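Local coordinates for mitogen-activated protein kinase, putative (Map kinase-like protein) (Leishmania major, PDB 3PG1), which probably transfers phosphate from ATP to serine and threonine side chains of target proteins, as a member of the mitogen-activated protein kinase family, at residues A[8-13]-A[24-29]; A[63-68]-A[105-110]; A[75-80]-A[350-355]. All blocks are in the same frame, centred on the assembly; numbering follows the deposited sequence.

Contact 1 of 3, residues A[8-13]-A[24-29]; sequences AAMRDL and YTVQRF
M10 lies across the backbone of 24-29, its sulphur pressed onto the peptide that joins R28 to F29: SD is 3.4 Å from R28 C and 3.5 Å from F29 N. CG stands anti to the backbone N (chi1 -177°), and bends further along the chain turn the thioether against the strand. The M10 and V26 side chains lie alongside each other, pointing opposite ways, with SD 3.8 Å from V26 CG1. The other branch of V26, CG2, meets L13 CD2 at 3.8 Å, with these two side chains set obliquely to one another. V26 sits between M10 and L13, with CG1 nearest the sulphur and CG2 nearest the leucine. At the far end, A9 CB comes up to the rim of the F29 ring near its plane, 3.8 Å from CE1. Q27 and R28 point their CB atoms away from the helix and form a classic beta bulge opposite A40, and M10 packs on this part of the strand. The helical segment runs at 160° to strand 25-29, nearly antiparallel, with 8.4 Å between the axes. Helix 7-19 thus packs on an edge strand, 25-33, of the five-stranded sheet, and L13 reaches beyond it to C39 and I51.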
loop_
_atom_site.group_PDB
_atom_site.type_symbol
_atom_site.label_atom_id
_atom_site.label_comp_id
_atom_site.label_asym_id
_atom_site.label_seq_id
_atom_site.Cartn_x
_atom_site.Cartn_y
_atom_site.Cartn_z
ATOM N N ALA A 8 8.547 -2.550 27.736
ATOM C CA ALA A 8 8.412 -3.991 27.946
ATOM C C ALA A 8 8.566 -4.744 26.617
ATOM O O ALA A 8 9.164 -5.825 26.601
ATOM C CB ALA A 8 7.061 -4.303 28.571
ATOM N N ALA A 9 8.027 -4.169 25.512
ATOM C CA ALA A 9 8.090 -4.736 24.162
ATOM C C ALA A 9 9.547 -4.924 23.711
ATOM O O ALA A 9 9.903 -5.998 23.228
ATOM C CB ALA A 9 7.344 -3.842 23.184
ATOM N N MET A 10 10.386 -3.894 23.924
ATOM C CA MET A 10 11.812 -3.882 23.605
ATOM C C MET A 10 12.566 -4.937 24.439
ATOM O O MET A 10 13.340 -5.716 23.878
ATOM C CB MET A 10 12.380 -2.475 23.851
ATOM C CG MET A 10 13.826 -2.337 23.477
ATOM S SD MET A 10 14.102 -0.972 22.343
ATOM C CE MET A 10 14.107 0.410 23.494
ATOM N N ARG A 11 12.316 -4.964 25.769
ATOM C CA ARG A 11 12.915 -5.901 26.719
ATOM C C ARG A 11 12.560 -7.355 26.349
ATOM O O ARG A 11 13.460 -8.200 26.314
ATOM C CB ARG A 11 12.487 -5.531 28.159
ATOM C CG ARG A 11 12.970 -6.465 29.275
ATOM C CD ARG A 11 12.734 -5.897 30.677
ATOM N NE ARG A 11 11.351 -5.462 30.906
ATOM C CZ ARG A 11 10.976 -4.196 31.064
ATOM N NH1 ARG A 11 11.877 -3.220 31.038
ATOM N NH2 ARG A 11 9.697 -3.894 31.246
ATOM N N ASP A 12 11.269 -7.625 26.024
ATOM C CA ASP A 12 10.794 -8.957 25.607
ATOM C C ASP A 12 11.508 -9.415 24.321
ATOM O O ASP A 12 12.033 -10.535 24.278
ATOM C CB ASP A 12 9.257 -8.985 25.409
ATOM C CG ASP A 12 8.414 -9.019 26.684
ATOM O OD1 ASP A 12 8.970 -9.354 27.761
ATOM O OD2 ASP A 12 7.188 -8.761 26.595
ATOM N N LEU A 13 11.556 -8.530 23.303
ATOM C CA LEU A 13 12.209 -8.804 22.028
ATOM C C LEU A 13 13.708 -9.078 22.179
ATOM O O LEU A 13 14.188 -10.063 21.614
ATOM C CB LEU A 13 11.966 -7.676 21.015
ATOM C CG LEU A 13 12.472 -7.935 19.581
ATOM C CD1 LEU A 13 11.685 -9.034 18.902
ATOM C CD2 LEU A 13 12.421 -6.684 18.760
ATOM N N TYR A 24 20.591 -9.805 15.142
ATOM C CA TYR A 24 20.077 -8.465 15.405
ATOM C C TYR A 24 20.444 -7.819 16.720
ATOM O O TYR A 24 20.718 -8.495 17.710
ATOM C CB TYR A 24 18.547 -8.414 15.182
ATOM C CG TYR A 24 18.133 -8.995 13.849
ATOM C CD1 TYR A 24 18.314 -8.281 12.669
ATOM C CD2 TYR A 24 17.616 -10.285 13.762
ATOM C CE1 TYR A 24 17.980 -8.831 11.434
ATOM C CE2 TYR A 24 17.273 -10.843 12.535
ATOM C CZ TYR A 24 17.460 -10.115 11.372
ATOM O OH TYR A 24 17.130 -10.667 10.157
ATOM N N THR A 25 20.441 -6.484 16.710
ATOM C CA THR A 25 20.682 -5.622 17.861
ATOM C C THR A 25 19.496 -4.650 17.907
ATOM O O THR A 25 19.382 -3.793 17.026
ATOM C CB THR A 25 22.056 -4.917 17.751
ATOM O OG1 THR A 25 23.087 -5.892 17.583
ATOM C CG2 THR A 25 22.364 -4.039 18.964
ATOM N N VAL A 26 18.594 -4.828 18.889
ATOM C CA VAL A 26 17.399 -3.989 19.083
ATOM C C VAL A 26 17.855 -2.648 19.678
ATOM O O VAL A 26 18.301 -2.605 20.823
ATOM C CB VAL A 26 16.324 -4.676 19.969
ATOM C CG1 VAL A 26 15.031 -3.870 19.996
ATOM C CG2 VAL A 26 16.059 -6.106 19.520
ATOM N N GLN A 27 17.768 -1.571 18.885
ATOM C CA GLN A 27 18.220 -0.244 19.289
ATOM C C GLN A 27 17.158 0.590 19.994
ATOM O O GLN A 27 17.426 1.122 21.073
ATOM C CB GLN A 27 18.807 0.527 18.094
ATOM C CG GLN A 27 20.184 0.043 17.644
ATOM C CD GLN A 27 20.771 0.914 16.555
ATOM O OE1 GLN A 27 20.123 1.234 15.549
ATOM N NE2 GLN A 27 22.026 1.309 16.727
ATOM N N ARG A 28 15.968 0.737 19.379
ATOM C CA ARG A 28 14.899 1.565 19.937
ATOM C C ARG A 28 13.500 1.040 19.628
ATOM O O ARG A 28 13.318 0.228 18.721
ATOM C CB ARG A 28 15.052 3.036 19.488
ATOM C CG ARG A 28 14.746 3.258 18.012
ATOM C CD ARG A 28 15.341 4.533 17.460
ATOM N NE ARG A 28 15.513 4.434 16.012
ATOM C CZ ARG A 28 14.583 4.748 15.114
ATOM N NH1 ARG A 28 13.399 5.208 15.507
ATOM N NH2 ARG A 28 14.830 4.612 13.818
ATOM N N PHE A 29 12.518 1.513 20.398
ATOM C CA PHE A 29 11.119 1.167 20.223
ATOM C C PHE A 29 10.543 2.072 19.130
ATOM O O PHE A 29 10.773 3.288 19.145
ATOM C CB PHE A 29 10.363 1.341 21.550
ATOM C CG PHE A 29 8.882 1.064 21.480
ATOM C CD1 PHE A 29 8.395 -0.234 21.586
ATOM C CD2 PHE A 29 7.972 2.103 21.320
ATOM C CE1 PHE A 29 7.025 -0.488 21.526
ATOM C CE2 PHE A 29 6.603 1.847 21.253
ATOM C CZ PHE A 29 6.140 0.556 21.366
#

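Contact 2 of 3, residues A[63-68]-A[105-110]; sequences TVNILS and AMHKLY
N65 holds CG anti to its backbone N (chi1 -174°), while H107 sets CG anti to its carbonyl carbon, and the two side chains meet crosswise at about a right angle, amide and ring planes 42° apart. N65 ND2 gives a nearly straight bond to H107 O at 3.1 Å, with an N-H...O angle of 166°; it arrives in the carbonyl plane on a lone pair. The same amide nitrogen also bonds N56 OD1. On the other side of the amide, OD1 receives weaker bonds from H107 ND1 at 3.1 Å and H107 N at 3.3 Å, and a further weak one from S68 OG. S68 OG lies in the plane of the imidazole at its edge, and also touches A105 CB at 3.4 Å. A water bridges the segments, accepting from L67 N and donating to H107 O at 2.9 Å, which gives that carbonyl a second donor. Beside this polar cluster L67 CB rests on H107 CB at 3.8 Å, and L67 CD2 approaches L109 CB at 4.2 Å. The buried amide of N65 is therefore engaged at both ends: its nitrogen has two acceptors, its oxygen several weak donors. This pattern fits the modelled amide orientation and ties the residues ahead of helix 70-85 to the turn entering strand 108-114.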
loop_
_atom_site.group_PDB
_atom_site.type_symbol
_atom_site.label_atom_id
_atom_site.label_comp_id
_atom_site.label_asym_id
_atom_site.label_seq_id
_atom_site.Cartn_x
_atom_site.Cartn_y
_atom_site.Cartn_z
ATOM N N THR A 63 -7.350 -12.224 26.943
ATOM C CA THR A 63 -6.063 -12.330 26.248
ATOM C C THR A 63 -6.019 -13.541 25.317
ATOM O O THR A 63 -6.201 -14.681 25.756
ATOM C CB THR A 63 -4.897 -12.298 27.245
ATOM N N VAL A 64 -5.809 -13.275 24.019
ATOM C CA VAL A 64 -5.770 -14.290 22.963
ATOM C C VAL A 64 -4.382 -14.358 22.333
ATOM O O VAL A 64 -3.784 -13.316 22.044
ATOM C CB VAL A 64 -6.846 -14.063 21.853
ATOM C CG1 VAL A 64 -7.169 -15.363 21.125
ATOM C CG2 VAL A 64 -8.121 -13.423 22.399
ATOM N N ASN A 65 -3.896 -15.589 22.084
ATOM C CA ASN A 65 -2.649 -15.820 21.368
ATOM C C ASN A 65 -3.008 -15.791 19.875
ATOM O O ASN A 65 -3.877 -16.555 19.435
ATOM C CB ASN A 65 -2.011 -17.154 21.758
ATOM C CG ASN A 65 -0.638 -17.386 21.153
ATOM O OD1 ASN A 65 -0.367 -18.435 20.559
ATOM N ND2 ASN A 65 0.269 -16.425 21.309
ATOM N N ILE A 66 -2.389 -14.869 19.120
ATOM C CA ILE A 66 -2.644 -14.685 17.688
ATOM C C ILE A 66 -2.584 -15.999 16.894
ATOM O O ILE A 66 -3.607 -16.433 16.360
ATOM C CB ILE A 66 -1.799 -13.529 17.085
ATOM C CG1 ILE A 66 -2.238 -12.166 17.664
ATOM C CG2 ILE A 66 -1.877 -13.511 15.562
ATOM C CD1 ILE A 66 -1.121 -11.260 18.075
ATOM N N LEU A 67 -1.423 -16.665 16.901
ATOM C CA LEU A 67 -1.188 -17.916 16.174
ATOM C C LEU A 67 -2.012 -19.126 16.657
ATOM O O LEU A 67 -2.035 -20.160 15.982
ATOM C CB LEU A 67 0.320 -18.218 16.073
ATOM C CG LEU A 67 1.058 -17.659 14.843
ATOM C CD1 LEU A 67 1.003 -16.126 14.771
ATOM C CD2 LEU A 67 2.503 -18.098 14.832
ATOM N N SER A 68 -2.726 -18.973 17.793
ATOM C CA SER A 68 -3.609 -19.998 18.345
ATOM C C SER A 68 -5.074 -19.837 17.909
ATOM O O SER A 68 -5.801 -20.832 17.875
ATOM C CB SER A 68 -3.491 -20.058 19.861
ATOM O OG SER A 68 -2.448 -20.955 20.198
ATOM N N ALA A 105 -0.505 -22.297 23.828
ATOM C CA ALA A 105 -0.794 -20.999 23.197
ATOM C C ALA A 105 0.250 -19.907 23.537
ATOM O O ALA A 105 -0.099 -18.802 23.967
ATOM C CB ALA A 105 -2.212 -20.544 23.533
ATOM N N MET A 106 1.540 -20.254 23.369
ATOM C CA MET A 106 2.688 -19.374 23.628
ATOM C C MET A 106 3.510 -19.163 22.323
ATOM O O MET A 106 4.722 -18.917 22.366
ATOM C CB MET A 106 3.566 -19.944 24.765
ATOM C CG MET A 106 2.872 -20.026 26.119
ATOM S SD MET A 106 2.757 -18.442 26.994
ATOM C CE MET A 106 4.359 -18.418 27.812
ATOM N N HIS A 107 2.823 -19.244 21.169
ATOM C CA HIS A 107 3.418 -19.094 19.837
ATOM C C HIS A 107 3.735 -17.643 19.505
ATOM O O HIS A 107 2.893 -16.758 19.711
ATOM C CB HIS A 107 2.526 -19.726 18.751
ATOM C CG HIS A 107 1.901 -21.031 19.149
ATOM N ND1 HIS A 107 0.532 -21.153 19.320
ATOM C CD2 HIS A 107 2.480 -22.224 19.416
ATOM C CE1 HIS A 107 0.326 -22.411 19.678
ATOM N NE2 HIS A 107 1.470 -23.091 19.761
ATOM N N LYS A 108 4.962 -17.409 18.982
ATOM C CA LYS A 108 5.464 -16.089 18.578
ATOM C C LYS A 108 5.934 -16.080 17.122
ATOM O O LYS A 108 6.483 -17.070 16.634
ATOM C CB LYS A 108 6.603 -15.613 19.503
ATOM C CG LYS A 108 6.127 -15.133 20.869
ATOM C CD LYS A 108 7.235 -15.092 21.900
ATOM C CE LYS A 108 6.693 -15.024 23.310
ATOM N NZ LYS A 108 6.991 -16.266 24.071
ATOM N N LEU A 109 5.727 -14.947 16.445
ATOM C CA LEU A 109 6.137 -14.731 15.060
ATOM C C LEU A 109 6.906 -13.420 14.962
ATOM O O LEU A 109 6.502 -12.398 15.531
ATOM C CB LEU A 109 4.936 -14.799 14.089
ATOM C CG LEU A 109 5.065 -14.175 12.677
ATOM C CD1 LEU A 109 6.059 -14.925 11.802
ATOM C CD2 LEU A 109 3.740 -14.150 11.983
ATOM N N TYR A 110 8.046 -13.478 14.278
ATOM C CA TYR A 110 8.930 -12.333 14.109
ATOM C C TYR A 110 9.061 -12.019 12.650
ATOM O O TYR A 110 9.278 -12.911 11.816
ATOM C CB TYR A 110 10.303 -12.582 14.746
ATOM C CG TYR A 110 10.229 -13.034 16.188
ATOM C CD1 TYR A 110 10.343 -12.122 17.233
ATOM C CD2 TYR A 110 10.027 -14.374 16.509
ATOM C CE1 TYR A 110 10.271 -12.533 18.565
ATOM C CE2 TYR A 110 9.914 -14.792 17.835
ATOM C CZ TYR A 110 10.053 -13.870 18.862
ATOM O OH TYR A 110 9.934 -14.283 20.168
HETATM O O HOH W 1 1.006 -15.113 18.212
#

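Contact 3 of 3, residues A[75-80]-A[350-355]; sequences RVLREI and HKIFTA
L77 plants its CD1 methyl over the centre of the F353 ring, 3.6 Å from the centroid and only 6° off the ring normal, a CH-pi contact. CG stands anti to the backbone N (chi1 -177°), which directs the branched end toward the ring. Closer to the backbone, L77 CB lies 3.6 Å from F353 CZ, and the tip of the phenylalanine reaches L77 CA too. I352 meets the leucine at about a right angle, its CG2 lying 3.9 Å from L77 CD1 and its CD1 3.9 Å from L77 CD2. I80 adds a looser touch, CG2 to F353 CE2 at 4.3 Å. In the next shell, L109 of strand 108-114 touches F353, V76 and I80, and C73 touches F353 from helix 70-85 itself. The two helical segments run at 20°, close to parallel, with axes 10.7 Å apart. On its far side, helix 70-85 carries E79, which has a long, weak ion pair with K52. By sequence and position these are the alpha-C glutamate and the VAIK-motif lysine of protein kinases. Helix 346-360 fits the C-terminal extension of MAP kinases, which comes back from the C-lobe to pack a helix against alpha-C.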
loop_
_atom_site.group_PDB
_atom_site.type_symbol
_atom_site.label_atom_id
_atom_site.label_comp_id
_atom_site.label_asym_id
_atom_site.label_seq_id
_atom_site.Cartn_x
_atom_site.Cartn_y
_atom_site.Cartn_z
ATOM N N ARG A 75 -5.447 -14.222 9.234
ATOM C CA ARG A 75 -5.202 -12.829 8.868
ATOM C C ARG A 75 -3.685 -12.572 8.757
ATOM O O ARG A 75 -3.233 -12.008 7.760
ATOM C CB ARG A 75 -5.851 -11.883 9.896
ATOM C CG ARG A 75 -5.430 -10.418 9.756
ATOM C CD ARG A 75 -5.963 -9.567 10.894
ATOM N NE ARG A 75 -6.540 -8.314 10.405
ATOM C CZ ARG A 75 -7.784 -8.185 9.951
ATOM N NH1 ARG A 75 -8.600 -9.235 9.915
ATOM N NH2 ARG A 75 -8.221 -7.009 9.522
ATOM N N VAL A 76 -2.912 -12.999 9.776
ATOM C CA VAL A 76 -1.451 -12.824 9.803
ATOM C C VAL A 76 -0.751 -13.692 8.728
ATOM O O VAL A 76 0.188 -13.216 8.086
ATOM C CB VAL A 76 -0.837 -12.977 11.232
ATOM C CG1 VAL A 76 0.615 -12.510 11.249
ATOM C CG2 VAL A 76 -1.633 -12.173 12.252
ATOM N N LEU A 77 -1.243 -14.940 8.506
ATOM C CA LEU A 77 -0.698 -15.843 7.492
ATOM C C LEU A 77 -0.840 -15.218 6.097
ATOM O O LEU A 77 0.107 -15.268 5.311
ATOM C CB LEU A 77 -1.370 -17.232 7.536
ATOM C CG LEU A 77 -0.808 -18.274 6.554
ATOM C CD1 LEU A 77 0.683 -18.514 6.773
ATOM C CD2 LEU A 77 -1.596 -19.562 6.598
ATOM N N ARG A 78 -1.995 -14.582 5.826
ATOM C CA ARG A 78 -2.224 -13.902 4.548
ATOM C C ARG A 78 -1.278 -12.700 4.364
ATOM O O ARG A 78 -0.721 -12.526 3.281
ATOM C CB ARG A 78 -3.688 -13.485 4.394
ATOM C CG ARG A 78 -4.013 -13.161 2.927
ATOM C CD ARG A 78 -5.476 -12.875 2.659
ATOM N NE ARG A 78 -5.718 -12.726 1.219
ATOM C CZ ARG A 78 -5.537 -11.598 0.535
ATOM N NH1 ARG A 78 -5.116 -10.497 1.146
ATOM N NH2 ARG A 78 -5.781 -11.563 -0.769
ATOM N N GLU A 79 -1.065 -11.899 5.428
ATOM C CA GLU A 79 -0.157 -10.751 5.362
ATOM C C GLU A 79 1.273 -11.228 5.072
ATOM O O GLU A 79 2.003 -10.612 4.304
ATOM C CB GLU A 79 -0.166 -9.980 6.696
ATOM C CG GLU A 79 -1.480 -9.289 7.025
ATOM C CD GLU A 79 -1.466 -8.422 8.273
ATOM O OE1 GLU A 79 -0.383 -8.251 8.881
ATOM O OE2 GLU A 79 -2.543 -7.896 8.632
ATOM N N ILE A 80 1.660 -12.340 5.695
ATOM C CA ILE A 80 2.980 -12.946 5.550
ATOM C C ILE A 80 3.185 -13.557 4.184
ATOM O O ILE A 80 4.227 -13.338 3.569
ATOM C CB ILE A 80 3.237 -13.915 6.757
ATOM C CG1 ILE A 80 3.971 -13.187 7.873
ATOM C CG2 ILE A 80 3.929 -15.242 6.393
ATOM C CD1 ILE A 80 3.179 -12.077 8.534
ATOM N N HIS A 350 -0.098 -23.396 10.889
ATOM C CA HIS A 350 1.234 -23.470 11.507
ATOM C C HIS A 350 2.223 -24.158 10.563
ATOM O O HIS A 350 3.382 -23.740 10.481
ATOM C CB HIS A 350 1.169 -24.238 12.841
ATOM C CG HIS A 350 0.696 -23.436 14.018
ATOM N ND1 HIS A 350 0.824 -23.919 15.306
ATOM C CD2 HIS A 350 0.125 -22.209 14.070
ATOM C CE1 HIS A 350 0.329 -22.980 16.096
ATOM N NE2 HIS A 350 -0.106 -21.935 15.397
ATOM N N LYS A 351 1.748 -25.210 9.840
ATOM C CA LYS A 351 2.508 -25.952 8.827
ATOM C C LYS A 351 2.836 -25.016 7.656
ATOM O O LYS A 351 3.953 -25.067 7.142
ATOM C CB LYS A 351 1.709 -27.163 8.318
ATOM N N ILE A 352 1.872 -24.152 7.254
ATOM C CA ILE A 352 2.067 -23.169 6.172
ATOM C C ILE A 352 3.116 -22.131 6.601
ATOM O O ILE A 352 3.950 -21.779 5.777
ATOM C CB ILE A 352 0.748 -22.541 5.619
ATOM C CG1 ILE A 352 -0.272 -23.631 5.200
ATOM C CG2 ILE A 352 1.026 -21.574 4.436
ATOM C CD1 ILE A 352 -1.719 -23.119 5.007
ATOM N N PHE A 353 3.122 -21.702 7.890
ATOM C CA PHE A 353 4.128 -20.774 8.417
ATOM C C PHE A 353 5.517 -21.401 8.317
ATOM O O PHE A 353 6.447 -20.741 7.841
ATOM C CB PHE A 353 3.832 -20.348 9.866
ATOM C CG PHE A 353 2.767 -19.284 10.034
ATOM C CD1 PHE A 353 1.515 -19.605 10.547
ATOM C CD2 PHE A 353 3.029 -17.954 9.710
ATOM C CE1 PHE A 353 0.541 -18.618 10.722
ATOM C CE2 PHE A 353 2.053 -16.969 9.887
ATOM C CZ PHE A 353 0.822 -17.305 10.407
ATOM N N THR A 354 5.637 -22.696 8.699
ATOM C CA THR A 354 6.875 -23.478 8.615
ATOM C C THR A 354 7.299 -23.597 7.142
ATOM O O THR A 354 8.478 -23.407 6.836
ATOM C CB THR A 354 6.718 -24.842 9.318
ATOM O OG1 THR A 354 6.141 -24.645 10.611
ATOM C CG2 THR A 354 8.040 -25.580 9.472
ATOM N N ALA A 355 6.323 -23.844 6.237
ATOM C CA ALA A 355 6.538 -23.935 4.790
ATOM C C ALA A 355 6.939 -22.570 4.212
ATOM O O ALA A 355 7.763 -22.518 3.295
ATOM C CB ALA A 355 5.282 -24.446 4.102
#

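All three contacts lie at the N-lobe, contact 3 joining it to the C-terminal helix 346-360, and contact 2 connects the others. Its centre is 18 Å from that of contact 1, which it touches through L13 CD1 and Y110 CD1 at 3.8 Å; both reach the five-stranded sheet. Contact 3 is nearer, 12 Å between centres, and joins contact 2 by a probable hydrogen bond, H350 NE2 to L67 O at 2.7 Å, and by L109 CD2 packed on V76 CG1 at 3.6 Å. Contacts 1 and 3 do not meet, their nearest atoms being about 14 Å apart. Of the three, contact 3 includes the helix that bears E79, and so adjoins the presumed ATP-binding region around K52.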